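Local atomic coordinates of enoyl-CoA hydratase (PDB entry 3PE8), a protein that probably catalyses the reversible hydration of enoyl-CoA thioesters, as a member of the crotonase-like enoyl-CoA hydratase/isomerase family, and binds a zinc ion. Residues 126-129 / 130-133; 148-151 / 152-156; 164-167 / 168-171; 220-223 / 224-228. All coordinates share one frame; numbering follows the deposited sequence. Where two conformers were deposited one is given.

Interaction 1: residues 126-129 / 130-133. With ZN (zinc ion), chain C.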
loop_
_atom_site.group_PDB
_atom_site.type_symbol
_atom_site.label_atom_id
_atom_site.label_comp_id
_atom_site.label_asym_id
_atom_site.label_seq_id
_atom_site.Cartn_x
_atom_site.Cartn_y
_atom_site.Cartn_z
ATOM N N ALA A 126 18.482 17.106 16.260
ATOM C CA ALA A 126 18.105 18.188 15.326
ATOM C C ALA A 126 18.244 17.790 13.890
ATOM O O ALA A 126 19.074 16.947 13.545
ATOM C CB ALA A 126 18.936 19.494 15.625
ATOM N N ASP A 127 17.418 18.419 13.050
ATOM C CA ASP A 127 17.477 18.268 11.614
ATOM C C ASP A 127 17.802 19.609 11.004
ATOM O O ASP A 127 16.966 20.525 11.038
ATOM C CB ASP A 127 16.157 17.759 11.062
ATOM C CG ASP A 127 16.178 17.644 9.554
ATOM O OD1 ASP A 127 17.287 17.633 9.003
ATOM O OD2 ASP A 127 15.125 17.649 8.895
ATOM N N THR A 128 19.004 19.762 10.464
ATOM C CA THR A 128 19.379 21.009 9.826
ATOM C C THR A 128 19.390 20.969 8.290
ATOM O O THR A 128 19.910 21.910 7.664
ATOM C CB THR A 128 20.724 21.490 10.333
ATOM O OG1 THR A 128 21.772 20.593 9.902
ATOM C CG2 THR A 128 20.692 21.623 11.847
ATOM N N HIS A 129 18.825 19.903 7.693
ATOM C CA HIS A 129 18.849 19.754 6.228
ATOM C C HIS A 129 18.392 21.021 5.567
ATOM O O HIS A 129 19.044 21.499 4.606
ATOM C CB HIS A 129 17.969 18.580 5.723
ATOM C CG HIS A 129 18.559 17.213 5.895
ATOM N ND1 HIS A 129 18.234 16.381 6.944
ATOM C CD2 HIS A 129 19.489 16.539 5.161
ATOM C CE1 HIS A 129 18.919 15.256 6.844
ATOM N NE2 HIS A 129 19.663 15.316 5.757
ATOM N N ALA A 130 17.278 21.587 6.010
ATOM C CA ALA A 130 16.734 22.759 5.323
ATOM C C ALA A 130 17.697 23.931 5.458
ATOM O O ALA A 130 17.998 24.595 4.456
ATOM C CB ALA A 130 15.351 23.124 5.838
ATOM N N ARG A 131 18.205 24.137 6.677
ATOM C CA ARG A 131 19.143 25.214 6.967
ATOM C C ARG A 131 20.378 25.181 6.055
ATOM O O ARG A 131 20.805 26.229 5.579
ATOM C CB ARG A 131 19.546 25.179 8.454
ATOM C CG ARG A 131 20.197 26.445 8.986
ATOM C CD ARG A 131 20.455 26.355 10.516
ATOM N NE ARG A 131 19.269 26.631 11.345
ATOM C CZ ARG A 131 19.093 26.166 12.585
ATOM N NH1 ARG A 131 20.007 25.389 13.150
ATOM N NH2 ARG A 131 17.998 26.476 13.264
ATOM N N VAL A 132 20.927 24.000 5.793
ATOM C CA VAL A 132 22.113 23.858 4.942
ATOM C C VAL A 132 21.758 23.623 3.473
ATOM O O VAL A 132 22.654 23.439 2.631
ATOM C CB VAL A 132 23.081 22.757 5.433
ATOM C CG1 VAL A 132 23.541 23.087 6.845
ATOM C CG2 VAL A 132 22.448 21.354 5.337
ATOM N N GLY A 133 20.464 23.642 3.154
ATOM C CA GLY A 133 20.029 23.556 1.754
ATOM C C GLY A 133 20.220 22.201 1.130
ATOM O O GLY A 133 20.605 22.105 -0.052
HETATM ZN ZN ZN C . 20.879 13.328 5.580
HETATM O O HOH W 1 15.441 20.183 7.723
HETATM O O HOH W 2 22.832 14.255 6.194
HETATM O O HOH W 3 21.001 12.664 3.819
#
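Val132 N donates to Thr128 O at 3.0 Å, and this bond closes the short helical turn 129-132 onto the residue before it. The donor lies nearly along the C=O axis, at a C=O...N angle of 171°. Gly133 ends the turn in a Schellman motif. Its positive phi suits glycine, and Gly133 N bonds to Ala130 O. At the start of the turn, Asp127 forms an Asx turn: its OD1 accepts from His129 N at 3.0 Å. The same oxygen accepts from His129 ND1 at 2.6 Å. The two donors come from opposite faces of the carboxylate plane, and ND1 is on the syn side. The two bonds hold the carboxylate at the start of the turn, and the one to ND1 orients the imidazole, with NE2 turned to the zinc ion, 2.3 Å away. The carboxylate would probably also make the ring a stronger ligand. Glu109 and two waters complete the site. A further water accepts from Ala130 N and reaches Asp127 OD2 by a weak bond. Thr128 CG2 lies 4.0 Å from Arg131 NH1, meeting the guanidinium obliquely. Val132 CG2 packs 3.5 Å from both Thr128 O and His129 O. With CG1 anti to the carbonyl carbon (chi1 -59°), CG2 falls between the backbone N and the carbonyl carbon and meets these oxygens. The turn follows strand 124-126. Thr128 OG1 bonds to Thr105 OG1, and Asp127 OD2 to Ser157 OG of helix 150-159. Asp127 and His129 also touch Leu140 of helix 140-148, while Ala130 packs on Ala201 of a second subunit.

Interaction 2: residues 148-151 / 152-156; sequences VGVG and LARRM
Ala153 N donates to Gly149 O at 2.9 Å, the first of the i to i+4 bonds that open helix 150-159. Gly149 is the N-cap, and its positive phi suits a residue without a side chain. The next bonds run from Arg154 N to Val150 O, from Arg155 N to Gly151 O (2.8 Å) and from Met156 N to Leu152 O. Beyond the backbone, both arginines reach a second subunit: Arg154 NH1 forms a salt bridge with its Asp115, and Arg155 NH1 with its Glu176. The helix start thus belongs to the subunit interface of this crotonase-family assembly. Arg154 runs extended beside Val150, and both side chains point the same way. Val150 CG1, anti to its own N (chi1 180°), lies over one face of the guanidinium, 3.5 Å from Arg154 NE. Val148 makes the apolar contacts. Its side chain crosses that of Leu152 at about a right angle. Leu163 and Ala171 adjoin both residues. The CG1 branch of Val148 lies 3.9 Å from Ala153 CB and 4.3 Å from Met156 SD. Its other branch, CG2, touches Leu152 CD2 at 3.6 Å.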
loop_
_atom_site.group_PDB
_atom_site.type_symbol
_atom_site.label_atom_id
_atom_site.label_comp_id
_atom_site.label_asym_id
_atom_site.label_seq_id
_atom_site.Cartn_x
_atom_site.Cartn_y
_atom_site.Cartn_z
ATOM N N VAL A 148 8.937 10.165 16.100
ATOM C CA VAL A 148 8.691 11.302 16.990
ATOM C C VAL A 148 7.308 11.927 16.805
ATOM O O VAL A 148 6.939 12.791 17.625
ATOM C CB VAL A 148 9.837 12.327 16.827
ATOM C CG1 VAL A 148 9.564 13.357 15.685
ATOM C CG2 VAL A 148 10.263 13.034 18.124
ATOM N N GLY A 149 6.558 11.495 15.787
ATOM C CA GLY A 149 5.256 12.047 15.444
ATOM C C GLY A 149 5.303 13.065 14.320
ATOM O O GLY A 149 6.330 13.715 14.089
ATOM N N VAL A 150 4.185 13.185 13.611
ATOM C CA VAL A 150 4.097 14.020 12.418
ATOM C C VAL A 150 4.394 15.502 12.712
ATOM O O VAL A 150 5.295 16.108 12.114
ATOM C CB VAL A 150 2.739 13.904 11.710
ATOM C CG1 VAL A 150 2.717 14.801 10.493
ATOM C CG2 VAL A 150 2.465 12.449 11.356
ATOM N N GLY A 151 3.664 16.079 13.643
ATOM C CA GLY A 151 3.856 17.492 13.937
ATOM C C GLY A 151 5.212 17.866 14.479
ATOM O O GLY A 151 5.806 18.894 14.115
ATOM N N LEU A 152 5.717 17.032 15.385
ATOM C CA LEU A 152 7.022 17.295 15.940
ATOM C C LEU A 152 8.115 17.118 14.893
ATOM O O LEU A 152 9.069 17.894 14.883
ATOM C CB LEU A 152 7.253 16.458 17.186
ATOM C CG LEU A 152 8.493 16.738 17.997
ATOM C CD1 LEU A 152 8.655 18.241 18.353
ATOM C CD2 LEU A 152 8.435 15.922 19.299
ATOM N N ALA A 153 7.984 16.120 14.015
ATOM C CA ALA A 153 8.955 15.966 12.929
ATOM C C ALA A 153 8.971 17.206 12.024
ATOM O O ALA A 153 10.039 17.694 11.652
ATOM C CB ALA A 153 8.675 14.690 12.085
ATOM N N ARG A 154 7.783 17.706 11.680
ATOM C CA ARG A 154 7.694 18.889 10.854
ATOM C C ARG A 154 8.268 20.095 11.574
ATOM O O ARG A 154 9.044 20.856 10.979
ATOM C CB ARG A 154 6.265 19.119 10.361
ATOM C CG ARG A 154 5.826 18.003 9.395
ATOM C CD ARG A 154 4.452 18.194 8.814
ATOM N NE ARG A 154 3.996 16.990 8.099
ATOM C CZ ARG A 154 2.813 16.855 7.538
ATOM N NH1 ARG A 154 1.959 17.853 7.495
ATOM N NH2 ARG A 154 2.486 15.687 6.984
ATOM N N ARG A 155 7.973 20.247 12.863
ATOM C CA ARG A 155 8.530 21.347 13.629
ATOM C C ARG A 155 10.068 21.247 13.632
ATOM O O ARG A 155 10.750 22.255 13.411
ATOM C CB ARG A 155 7.948 21.382 15.053
ATOM C CG ARG A 155 8.445 22.546 15.884
ATOM C CD ARG A 155 7.737 22.596 17.223
ATOM N NE ARG A 155 8.441 23.526 18.093
ATOM C CZ ARG A 155 7.904 24.208 19.087
ATOM N NH1 ARG A 155 6.617 24.145 19.383
ATOM N NH2 ARG A 155 8.676 25.040 19.778
ATOM N N MET A 156 10.621 20.077 13.936
ATOM C CA MET A 156 12.071 19.895 13.913
ATOM C C MET A 156 12.695 20.262 12.575
ATOM O O MET A 156 13.663 21.033 12.492
ATOM C CB MET A 156 12.426 18.455 14.271
ATOM C CG MET A 156 12.207 18.129 15.721
ATOM S SD MET A 156 12.497 16.428 16.192
ATOM C CE MET A 156 14.294 16.347 15.983
#

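Interaction 3: residues 164-167 / 168-171; sequences SAQD and ALRA
Ala168 N donates to Ser164 O at 2.8 Å, the first of four successive i to i+4 bonds in the short helix 165-171. The others join Leu169 N to Ala165 O, Arg170 N to Gln166 O, and Ala171 N to Asp167 O. Ser164 is the N-cap. Its OG accepts from Asp167 N at 3.0 Å, so the cap satisfies an N-H that has no carbonyl before it in the helix. The charged pair is Asp167 and Arg170. The two side chains lie side by side and point the same way. Asp167 OD1 sits over one face of the guanidinium, 3.2 Å from Arg170 NH2. The planes are stacked, 26° apart. No N-H points at the oxygen, so the salt bridge rests on charge alone. The Arg170 chain leaves anti to its own N (chi1 178°) and bends at chi3 (69°), which brings its end back over the carboxylate. Van der Waals contact is slight: Leu169 CD2 lies 4.0 Å from the amide oxygen Gln166 OE1, with the two side chains alongside each other. Ala165, Gln166 and Leu169 touch Val177 of strand 177-178. At the subunit boundary, Arg170 packs on Leu169 of a second subunit, and Leu169 on Arg170 of a third. Water joins backbone to side chain: one molecule donates to Asp167 O at 2.6 Å and accepts from Arg170 NE at 2.8 Å.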
loop_
_atom_site.group_PDB
_atom_site.type_symbol
_atom_site.label_atom_id
_atom_site.label_comp_id
_atom_site.label_asym_id
_atom_site.label_seq_id
_atom_site.Cartn_x
_atom_site.Cartn_y
_atom_site.Cartn_z
ATOM N N SER A 164 15.202 18.227 23.058
ATOM C CA SER A 164 15.864 17.738 24.243
ATOM C C SER A 164 15.662 16.268 24.465
ATOM O O SER A 164 14.739 15.649 23.918
ATOM C CB SER A 164 15.344 18.501 25.470
ATOM O OG SER A 164 14.001 18.116 25.816
ATOM N N ALA A 165 16.500 15.698 25.322
ATOM C CA ALA A 165 16.360 14.282 25.675
ATOM C C ALA A 165 15.009 13.995 26.329
ATOM O O ALA A 165 14.390 12.968 26.002
ATOM C CB ALA A 165 17.521 13.809 26.594
ATOM N N GLN A 166 14.561 14.869 27.233
ATOM C CA GLN A 166 13.285 14.639 27.907
ATOM C C GLN A 166 12.131 14.718 26.931
ATOM O O GLN A 166 11.180 13.931 27.023
ATOM C CB GLN A 166 13.100 15.582 29.091
ATOM C CG GLN A 166 13.969 15.132 30.265
ATOM C CD GLN A 166 13.573 13.727 30.885
ATOM O OE1 GLN A 166 12.385 13.322 30.926
ATOM N NE2 GLN A 166 14.575 13.008 31.394
ATOM N N ASP A 167 12.198 15.669 26.009
ATOM C CA ASP A 167 11.137 15.776 24.999
ATOM C C ASP A 167 11.181 14.603 24.038
ATOM O O ASP A 167 10.105 14.123 23.602
ATOM C CB ASP A 167 11.174 17.139 24.273
ATOM C CG ASP A 167 10.647 18.314 25.156
ATOM O OD1 ASP A 167 10.112 18.069 26.276
ATOM O OD2 ASP A 167 10.781 19.490 24.726
ATOM N N ALA A 168 12.378 14.082 23.741
ATOM C CA ALA A 168 12.535 12.887 22.906
ATOM C C ALA A 168 11.884 11.673 23.574
ATOM O O ALA A 168 11.203 10.876 22.912
ATOM C CB ALA A 168 14.044 12.591 22.600
ATOM N N LEU A 169 12.038 11.580 24.901
ATOM C CA LEU A 169 11.395 10.495 25.674
ATOM C C LEU A 169 9.855 10.643 25.622
ATOM O O LEU A 169 9.137 9.645 25.323
ATOM C CB LEU A 169 11.913 10.490 27.114
ATOM C CG LEU A 169 11.344 9.392 28.016
ATOM C CD1 LEU A 169 11.727 7.974 27.565
ATOM C CD2 LEU A 169 11.825 9.694 29.463
ATOM N N ARG A 170 9.352 11.851 25.858
ATOM C CA ARG A 170 7.892 12.130 25.831
ATOM C C ARG A 170 7.319 11.749 24.474
ATOM O O ARG A 170 6.241 11.144 24.374
ATOM C CB ARG A 170 7.641 13.599 26.114
ATOM C CG ARG A 170 6.162 13.983 26.067
ATOM C CD ARG A 170 5.939 15.415 26.475
ATOM N NE ARG A 170 6.469 16.343 25.483
ATOM C CZ ARG A 170 6.832 17.610 25.731
ATOM N NH1 ARG A 170 6.749 18.143 26.951
ATOM N NH2 ARG A 170 7.310 18.349 24.739
ATOM N N ALA A 171 8.051 12.086 23.417
ATOM C CA ALA A 171 7.580 11.855 22.054
ATOM C C ALA A 171 7.690 10.433 21.558
ATOM O O ALA A 171 7.056 10.098 20.547
ATOM C CB ALA A 171 8.338 12.781 21.059
HETATM O O HOH W 4 7.900 15.491 23.171
#

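Interaction 4: residues 220-223 / 224-228; sequences ALWA and EAEAA
Glu226 crosses the indole of Trp222 one helical turn before it. Its CB rests 3.5 Å from Trp222 O, the oxygen that accepts from Glu226 N at 2.8 Å. CG lies over the face of the five-membered ring, 3.7 Å from its centroid and 23° off the normal, a CH-pi contact. The bend at chi2 (-74°) carries CD over the indole, and the carboxylate lies nearly parallel to it, the planes 13° apart. CD stands 3.8 Å from Trp222 CZ2. OE1 is tied to Trp222 NE1 through a water in the plane of the ring. OE2 lies 3.7 Å from Trp222 CZ2 and forms a salt bridge with Arg229, which also makes a cation-pi contact with the indole. These residues belong to the long C-terminal helix 199-234, held here by i to i+4 bonds from Glu224 N, Ala225 N, Glu226 N and Ala227 N. Glu224 extends along another side of the helix. Its OE1 accepts from a water at 2.7 Å that also donates to Leu221 O. That OE1 also accepts from Gly139 N, while OE2 bonds to Ser141 OG, so the helix is tied to the start of helix 140-148. Ala223 packs on Ile212 of a second subunit, and Trp222 on Gly218 of a fourth.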
loop_
_atom_site.group_PDB
_atom_site.type_symbol
_atom_site.label_atom_id
_atom_site.label_comp_id
_atom_site.label_asym_id
_atom_site.label_seq_id
_atom_site.Cartn_x
_atom_site.Cartn_y
_atom_site.Cartn_z
ATOM N N ALA A 220 7.468 5.374 0.767
ATOM C CA ALA A 220 7.912 6.649 1.307
ATOM C C ALA A 220 9.375 6.922 1.056
ATOM O O ALA A 220 9.766 8.072 0.770
ATOM C CB ALA A 220 7.623 6.678 2.847
ATOM N N LEU A 221 10.209 5.889 1.214
ATOM C CA LEU A 221 11.628 6.020 0.942
ATOM C C LEU A 221 11.913 6.361 -0.520
ATOM O O LEU A 221 12.809 7.130 -0.823
ATOM C CB LEU A 221 12.379 4.766 1.401
ATOM C CG LEU A 221 12.436 4.607 2.912
ATOM C CD1 LEU A 221 12.777 3.175 3.297
ATOM C CD2 LEU A 221 13.420 5.612 3.560
ATOM N N TRP A 222 11.154 5.774 -1.435
ATOM C CA TRP A 222 11.250 6.143 -2.842
ATOM C C TRP A 222 10.896 7.607 -3.060
ATOM O O TRP A 222 11.604 8.314 -3.734
ATOM C CB TRP A 222 10.325 5.272 -3.682
ATOM C CG TRP A 222 10.446 5.558 -5.182
ATOM C CD1 TRP A 222 9.539 6.220 -5.982
ATOM C CD2 TRP A 222 11.582 5.277 -6.032
ATOM N NE1 TRP A 222 10.014 6.309 -7.274
ATOM C CE2 TRP A 222 11.267 5.751 -7.321
ATOM C CE3 TRP A 222 12.818 4.639 -5.836
ATOM C CZ2 TRP A 222 12.142 5.615 -8.398
ATOM C CZ3 TRP A 222 13.692 4.506 -6.929
ATOM C CH2 TRP A 222 13.338 4.996 -8.185
ATOM N N ALA A 223 9.794 8.061 -2.463
ATOM C CA ALA A 223 9.395 9.443 -2.552
ATOM C C ALA A 223 10.452 10.408 -2.021
ATOM O O ALA A 223 10.692 11.440 -2.634
ATOM C CB ALA A 223 8.063 9.665 -1.839
ATOM N N GLU A 224 11.088 10.042 -0.913
ATOM C CA GLU A 224 12.165 10.849 -0.330
ATOM C C GLU A 224 13.323 10.934 -1.376
ATOM O O GLU A 224 13.875 12.032 -1.624
ATOM C CB GLU A 224 12.671 10.219 0.980
ATOM C CG GLU A 224 13.931 10.897 1.516
ATOM C CD GLU A 224 14.480 10.277 2.749
ATOM O OE1 GLU A 224 15.288 9.333 2.650
ATOM O OE2 GLU A 224 14.083 10.763 3.837
ATOM N N ALA A 225 13.680 9.797 -1.964
ATOM C CA ALA A 225 14.790 9.731 -2.915
ATOM C C ALA A 225 14.471 10.572 -4.150
ATOM O O ALA A 225 15.309 11.330 -4.629
ATOM C CB ALA A 225 15.125 8.273 -3.320
ATOM N N GLU A 226 13.246 10.453 -4.629
ATOM C CA GLU A 226 12.813 11.249 -5.775
ATOM C C GLU A 226 12.842 12.749 -5.475
ATOM O O GLU A 226 13.300 13.536 -6.315
ATOM C CB GLU A 226 11.449 10.793 -6.208
ATOM C CG GLU A 226 11.492 9.398 -6.828
ATOM C CD GLU A 226 12.087 9.402 -8.206
ATOM O OE1 GLU A 226 11.307 9.716 -9.139
ATOM O OE2 GLU A 226 13.315 9.133 -8.364
ATOM N N ALA A 227 12.388 13.152 -4.292
ATOM C CA ALA A 227 12.428 14.568 -3.916
ATOM C C ALA A 227 13.875 15.084 -3.840
ATOM O O ALA A 227 14.152 16.223 -4.232
ATOM C CB ALA A 227 11.697 14.807 -2.597
ATOM N N ALA A 228 14.805 14.252 -3.344
ATOM C CA ALA A 228 16.220 14.628 -3.287
ATOM C C ALA A 228 16.796 14.806 -4.700
ATOM O O ALA A 228 17.496 15.783 -4.971
ATOM C CB ALA A 228 17.026 13.594 -2.486
HETATM O O HOH W 5 15.284 7.502 0.628
HETATM O O HOH W 6 9.361 7.393 -9.999
#

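How the interactions relate
All four contacts are local turns, and each is partly buried and touches another subunit. Interaction 1 differs in holding the zinc ligand His129, fixed by a carboxylate. Interaction 2 adjoins it, with Met156 CE packing on Ala126. Interaction 2 also touches interaction 3: Val148 and Leu152 both meet Ala171, so helices 150-159 and 165-171 share an apolar seam. Interaction 4 touches none of the others; its nearest atoms are about 7 Å from interaction 1 and about 18 Å from interaction 3. Three contacts lay a side chain over a flat group. A methyl covers a guanidinium in interaction 2, a carboxylate oxygen does so in interaction 3, and a methylene covers an indole in interaction 4.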